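Local coordinates for protein putative hydrolase (Campylobacter jejuni, PDB 3D6L) that forms a hexameric hot dog fold thioesterase, probably hydrolysing the thioester bond of long-chain fatty acyl-CoA substrates, at residues I33-A38 / T106-Y112; R2-K8 / C71-V75. One frame throughout, in Å; residues are numbered along the deposited sequence.

Interaction 1 of 2, residues I33-A38 / T106-Y112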
loop_
_atom_site.group_PDB
_atom_site.type_symbol
_atom_site.label_atom_id
_atom_site.label_comp_id
_atom_site.label_asym_id
_atom_site.label_seq_id
_atom_site.Cartn_x
_atom_site.Cartn_y
_atom_site.Cartn_z
ATOM N N ILE A 33 14.189 -9.974 -0.697
ATOM C CA ILE A 33 15.087 -11.076 -1.067
ATOM C C ILE A 33 14.828 -11.516 -2.501
ATOM O O ILE A 33 15.763 -11.629 -3.300
ATOM C CB ILE A 33 14.967 -12.259 -0.081
ATOM C CG1 ILE A 33 15.588 -11.864 1.268
ATOM C CG2 ILE A 33 15.618 -13.520 -0.645
ATOM C CD1 ILE A 33 15.214 -12.759 2.438
ATOM N N ASP A 34 13.556 -11.734 -2.828
ATOM C CA ASP A 34 13.172 -12.159 -4.161
ATOM C C ASP A 34 13.627 -11.148 -5.212
ATOM O O ASP A 34 14.204 -11.524 -6.235
ATOM C CB ASP A 34 11.661 -12.401 -4.238
ATOM C CG ASP A 34 11.260 -13.209 -5.467
ATOM O OD1 ASP A 34 12.154 -13.739 -6.164
ATOM O OD2 ASP A 34 10.051 -13.328 -5.747
ATOM N N LEU A 35 13.405 -9.866 -4.943
ATOM C CA LEU A 35 13.816 -8.799 -5.863
ATOM C C LEU A 35 15.337 -8.620 -5.990
ATOM O O LEU A 35 15.847 -8.419 -7.101
ATOM C CB LEU A 35 13.155 -7.477 -5.476
ATOM C CG LEU A 35 11.654 -7.344 -5.742
ATOM C CD1 LEU A 35 11.128 -6.044 -5.129
ATOM C CD2 LEU A 35 11.318 -7.432 -7.240
ATOM N N ALA A 36 16.047 -8.676 -4.859
ATOM C CA ALA A 36 17.511 -8.531 -4.833
ATOM C C ALA A 36 18.208 -9.687 -5.544
ATOM O O ALA A 36 19.180 -9.473 -6.269
ATOM C CB ALA A 36 18.011 -8.418 -3.413
ATOM N N GLY A 37 17.706 -10.906 -5.337
ATOM C CA GLY A 37 18.223 -12.081 -6.031
ATOM C C GLY A 37 18.053 -11.943 -7.531
ATOM O O GLY A 37 18.956 -12.273 -8.296
ATOM N N ALA A 38 16.893 -11.435 -7.948
ATOM C CA ALA A 38 16.560 -11.290 -9.363
ATOM C C ALA A 38 17.526 -10.351 -10.094
ATOM O O ALA A 38 17.974 -10.656 -11.215
ATOM C CB ALA A 38 15.131 -10.818 -9.520
ATOM N N THR A 106 18.718 -11.848 7.909
ATOM C CA THR A 106 18.098 -12.981 7.217
ATOM C C THR A 106 18.933 -13.494 6.030
ATOM O O THR A 106 19.821 -12.810 5.539
ATOM C CB THR A 106 16.542 -12.775 6.884
ATOM O OG1 THR A 106 16.236 -13.212 5.550
ATOM C CG2 THR A 106 16.104 -11.354 7.036
ATOM N N SER A 107 18.624 -14.708 5.594
ATOM C CA SER A 107 19.433 -15.433 4.634
ATOM C C SER A 107 18.539 -16.274 3.724
ATOM O O SER A 107 17.510 -16.773 4.165
ATOM C CB SER A 107 20.355 -16.357 5.405
ATOM O OG SER A 107 21.230 -17.022 4.541
ATOM N N ALA A 108 18.915 -16.434 2.459
ATOM C CA ALA A 108 18.125 -17.268 1.548
ATOM C C ALA A 108 18.886 -17.724 0.315
ATOM O O ALA A 108 19.813 -17.063 -0.134
ATOM C CB ALA A 108 16.826 -16.554 1.134
ATOM N N LEU A 109 18.465 -18.865 -0.220
ATOM C CA LEU A 109 18.977 -19.399 -1.477
ATOM C C LEU A 109 17.822 -19.425 -2.470
ATOM O O LEU A 109 16.899 -20.226 -2.326
ATOM C CB LEU A 109 19.488 -20.826 -1.272
ATOM C CG LEU A 109 20.770 -21.337 -1.937
ATOM C CD1 LEU A 109 20.742 -22.876 -1.952
ATOM C CD2 LEU A 109 21.014 -20.765 -3.340
ATOM N N VAL A 110 17.871 -18.553 -3.473
ATOM C CA VAL A 110 16.767 -18.412 -4.426
ATOM C C VAL A 110 17.206 -18.903 -5.800
ATOM O O VAL A 110 18.349 -18.675 -6.202
ATOM C CB VAL A 110 16.288 -16.918 -4.547
ATOM C CG1 VAL A 110 14.888 -16.851 -5.123
ATOM C CG2 VAL A 110 16.328 -16.200 -3.192
ATOM N N THR A 111 16.301 -19.556 -6.527
ATOM C CA THR A 111 16.606 -20.006 -7.884
ATOM C C THR A 111 15.672 -19.372 -8.917
ATOM O O THR A 111 14.458 -19.282 -8.713
ATOM C CB THR A 111 16.617 -21.558 -8.007
ATOM O OG1 THR A 111 17.397 -22.120 -6.942
ATOM C CG2 THR A 111 17.223 -22.004 -9.341
ATOM N N TYR A 112 16.267 -18.936 -10.020
ATOM C CA TYR A 112 15.567 -18.254 -11.095
ATOM C C TYR A 112 15.789 -19.015 -12.391
ATOM O O TYR A 112 16.778 -19.738 -12.528
ATOM C CB TYR A 112 16.088 -16.810 -11.237
ATOM C CG TYR A 112 15.973 -16.010 -9.959
ATOM C CD1 TYR A 112 16.998 -16.013 -9.012
ATOM C CD2 TYR A 112 14.824 -15.269 -9.686
ATOM C CE1 TYR A 112 16.883 -15.285 -7.820
ATOM C CE2 TYR A 112 14.694 -14.543 -8.506
ATOM C CZ TYR A 112 15.721 -14.552 -7.576
ATOM O OH TYR A 112 15.575 -13.836 -6.405
#

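Interaction 2 of 2, residues R2-K8 / C71-V75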
loop_
_atom_site.group_PDB
_atom_site.type_symbol
_atom_site.label_atom_id
_atom_site.label_comp_id
_atom_site.label_asym_id
_atom_site.label_seq_id
_atom_site.Cartn_x
_atom_site.Cartn_y
_atom_site.Cartn_z
ATOM N N ARG A 2 31.182 -11.267 4.733
ATOM C CA ARG A 2 30.633 -10.193 3.848
ATOM C C ARG A 2 31.736 -9.498 3.034
ATOM O O ARG A 2 32.734 -9.001 3.582
ATOM C CB ARG A 2 29.827 -9.154 4.651
ATOM C CG ARG A 2 28.778 -8.404 3.818
ATOM C CD ARG A 2 27.331 -8.869 4.127
ATOM N NE ARG A 2 27.155 -10.327 4.103
ATOM C CZ ARG A 2 26.910 -11.072 5.183
ATOM N NH1 ARG A 2 26.769 -12.388 5.063
ATOM N NH2 ARG A 2 26.798 -10.509 6.387
ATOM N N ASP A 3 31.507 -9.461 1.721
ATOM C CA ASP A 3 32.456 -9.016 0.691
ATOM C C ASP A 3 31.918 -9.542 -0.643
ATOM O O ASP A 3 32.676 -9.850 -1.572
ATOM C CB ASP A 3 33.891 -9.524 0.945
ATOM C CG ASP A 3 33.952 -11.028 1.267
ATOM O OD1 ASP A 3 34.401 -11.374 2.390
ATOM O OD2 ASP A 3 33.552 -11.858 0.407
ATOM N N MET A 4 30.592 -9.664 -0.711
ATOM C CA MET A 4 29.907 -10.144 -1.910
ATOM C C MET A 4 29.401 -8.958 -2.742
ATOM O O MET A 4 28.270 -8.954 -3.238
ATOM C CB MET A 4 28.776 -11.117 -1.529
ATOM C CG MET A 4 27.987 -10.730 -0.267
ATOM S SD MET A 4 27.211 -12.122 0.601
ATOM C CE MET A 4 26.003 -12.677 -0.599
ATOM N N GLY A 5 30.266 -7.954 -2.882
ATOM C CA GLY A 5 29.960 -6.731 -3.621
ATOM C C GLY A 5 29.157 -5.738 -2.803
ATOM O O GLY A 5 29.036 -5.879 -1.584
ATOM N N GLU A 6 28.627 -4.722 -3.480
ATOM C CA GLU A 6 27.709 -3.775 -2.857
ATOM C C GLU A 6 26.266 -4.320 -2.904
ATOM O O GLU A 6 25.985 -5.248 -3.670
ATOM C CB GLU A 6 27.846 -2.365 -3.481
ATOM C CG GLU A 6 27.550 -2.243 -4.969
ATOM C CD GLU A 6 27.387 -0.785 -5.437
ATOM O OE1 GLU A 6 28.292 0.050 -5.173
ATOM O OE2 GLU A 6 26.350 -0.480 -6.085
ATOM N N PRO A 7 25.357 -3.767 -2.070
ATOM C CA PRO A 7 23.988 -4.278 -2.013
ATOM C C PRO A 7 23.261 -4.166 -3.344
ATOM O O PRO A 7 23.460 -3.193 -4.081
ATOM C CB PRO A 7 23.309 -3.365 -0.985
ATOM C CG PRO A 7 24.406 -2.774 -0.202
ATOM C CD PRO A 7 25.555 -2.648 -1.131
ATOM N N LYS A 8 22.429 -5.163 -3.638
ATOM C CA LYS A 8 21.574 -5.143 -4.823
ATOM C C LYS A 8 20.300 -4.351 -4.536
ATOM O O LYS A 8 19.718 -3.744 -5.439
ATOM C CB LYS A 8 21.247 -6.568 -5.281
ATOM C CG LYS A 8 22.477 -7.386 -5.673
ATOM C CD LYS A 8 23.004 -6.995 -7.047
ATOM C CE LYS A 8 24.539 -7.031 -7.110
ATOM N NZ LYS A 8 25.149 -8.304 -6.600
ATOM N N CYS A 71 20.396 -5.794 0.953
ATOM C CA CYS A 71 20.342 -7.146 0.429
ATOM C C CYS A 71 21.514 -7.370 -0.495
ATOM O O CYS A 71 21.620 -6.737 -1.553
ATOM C CB CYS A 71 19.046 -7.386 -0.346
ATOM S SG CYS A 71 17.542 -7.106 0.584
ATOM N N TYR A 72 22.378 -8.286 -0.080
ATOM C CA TYR A 72 23.544 -8.683 -0.837
ATOM C C TYR A 72 23.270 -10.000 -1.534
ATOM O O TYR A 72 22.510 -10.830 -1.036
ATOM C CB TYR A 72 24.734 -8.844 0.098
ATOM C CG TYR A 72 25.108 -7.581 0.828
ATOM C CD1 TYR A 72 24.490 -7.237 2.035
ATOM C CD2 TYR A 72 26.090 -6.721 0.312
ATOM C CE1 TYR A 72 24.840 -6.069 2.713
ATOM C CE2 TYR A 72 26.453 -5.550 0.987
ATOM C CZ TYR A 72 25.821 -5.233 2.183
ATOM O OH TYR A 72 26.174 -4.085 2.850
ATOM N N SER A 73 23.913 -10.193 -2.678
ATOM C CA SER A 73 23.694 -11.376 -3.490
ATOM C C SER A 73 24.983 -11.979 -4.004
ATOM O O SER A 73 25.919 -11.259 -4.368
ATOM C CB SER A 73 22.804 -11.031 -4.667
ATOM O OG SER A 73 21.580 -10.502 -4.192
ATOM N N LYS A 74 25.032 -13.308 -4.011
ATOM C CA LYS A 74 26.077 -14.022 -4.717
ATOM C C LYS A 74 25.483 -15.138 -5.573
ATOM O O LYS A 74 24.835 -16.057 -5.062
ATOM C CB LYS A 74 27.136 -14.566 -3.750
ATOM C CG LYS A 74 28.338 -15.177 -4.474
ATOM C CD LYS A 74 29.513 -15.431 -3.550
ATOM C CE LYS A 74 30.532 -16.359 -4.215
ATOM N NZ LYS A 74 31.229 -15.734 -5.386
ATOM N N VAL A 75 25.700 -15.046 -6.880
ATOM C CA VAL A 75 25.336 -16.129 -7.776
ATOM C C VAL A 75 26.215 -17.310 -7.420
ATOM O O VAL A 75 27.435 -17.247 -7.495
ATOM C CB VAL A 75 25.492 -15.754 -9.252
ATOM C CG1 VAL A 75 25.122 -16.937 -10.145
ATOM C CG2 VAL A 75 24.627 -14.547 -9.577
HETATM O O HOH W 1 25.581 -7.930 -3.327
#

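Interaction 1 of 2, residues I33-A38 / T106-Y112
The central helix of this hot dog fold is joined to its antiparallel sheet by Tyr112 and Ile33: the tyrosine by a polar tip, the isoleucine mainly by its methyl groups. The axes of 33-38 and 106-112 pass 9.0 Å apart at a crossing angle of -58°, and the helix meets the strand through Ile33, Asp34, Gly37 and Ala38. Ile33 drops onto the strand with CG2 anti to its backbone N, which sets that methyl 3.7 Å from Ala108 CB and 3.8 Å from Val110 CG2, while its CD1 runs on to Thr106 OG1. About one helical turn further on, the Tyr112 ring slides under the backbone. Its hydroxyl donates to Asp34 O over 2.7 Å, from 20° outside the carbonyl plane; the same oxygen accepts the helical bond from Ala38 N, and is thus gripped twice. Ala38 CA stands over one ring face, 4.1 Å from the Tyr112 centroid, as a CH-pi contact. Gly37, without a side chain, brings bare backbone to the ring, its C lying 3.6 Å from Tyr112 CE1. The carboxylate of Asp34 passes near the ring with its plane turned 22° from it, but OD1 is hydrogen-bonded to Thr51 of strand 48-58. That strand and 82-94 flank 106-112 in the sheet, and Ile33 also rests on Val87 and Val89 of the latter.

Interaction 2 of 2, residues R2-K8 / C71-V75
Tyr72 of the strand is covered on both ring faces by the N-terminal segment 2-8, and its side chain can be read outward as a series of contacts. Tyr72 CB packs 3.8 Å from Met4 CG. The ring then enters a sandwich, with Tyr72 CD1 3.9 Å from Arg2 CD, which sits over one face as a CH-pi donor, 17° off the normal. Pro7 CB lies over the opposite face, offset toward the rim, and Pro7 CG comes 3.6 Å from Tyr72 CE2; the two side chains run alongside each other in the same direction. At the rim, Tyr72 CD2 meets Gly5 O in the ring plane at 3.6 Å, and the hydroxyl at the tip still has Pro7 CG beside it. Met4, with CG tucked between its backbone N and carbonyl carbon (chi1 39°), bends at its end to bring CE 3.8 Å from Lys74 CB, while its SD lies in plane at the edge of the Arg2 guanidinium.

Polar bonds fix the backbone beneath. Lys8 N donates to Cys71 O over 2.7 Å. One water accepts from Ser73 N and donates to Met4 O and Glu6 O, so that it bridges segments 2-8 and 71-75; its bond with Lys8 NZ is weak. The aliphatic part of Lys8 lies against Ser73, its CG 3.6 Å from Ser73 OG.

The segment lies just before the edge strand 9-12 of the hot dog sheet, which pairs antiparallel with 68-78 through Leu9 and Cys71. On its other edge 68-78 is bonded to 82-94, and Cys71 and Ser73 turn onto helix 26-42.

Followed from the N terminus, the segments come in the order 2-8, 33-38, 71-75 and 106-112. Interaction 2 closes a loop of 62 residues that contains the long helix, and interaction 1 closes one of 67 that begins within it and ends beyond it, so the contacts cross rather than nest. Their centres lie 11 Å apart, and they meet directly where Ala36 on the helix packs on Cys71 and bonds weakly, through its O, to Ser73 OG. Both reach the same sheet: interaction 1 ties the helix to strand 100-115, while interaction 2 secures the N-terminal arm on strand 68-78, with strand 82-94 lying between the two.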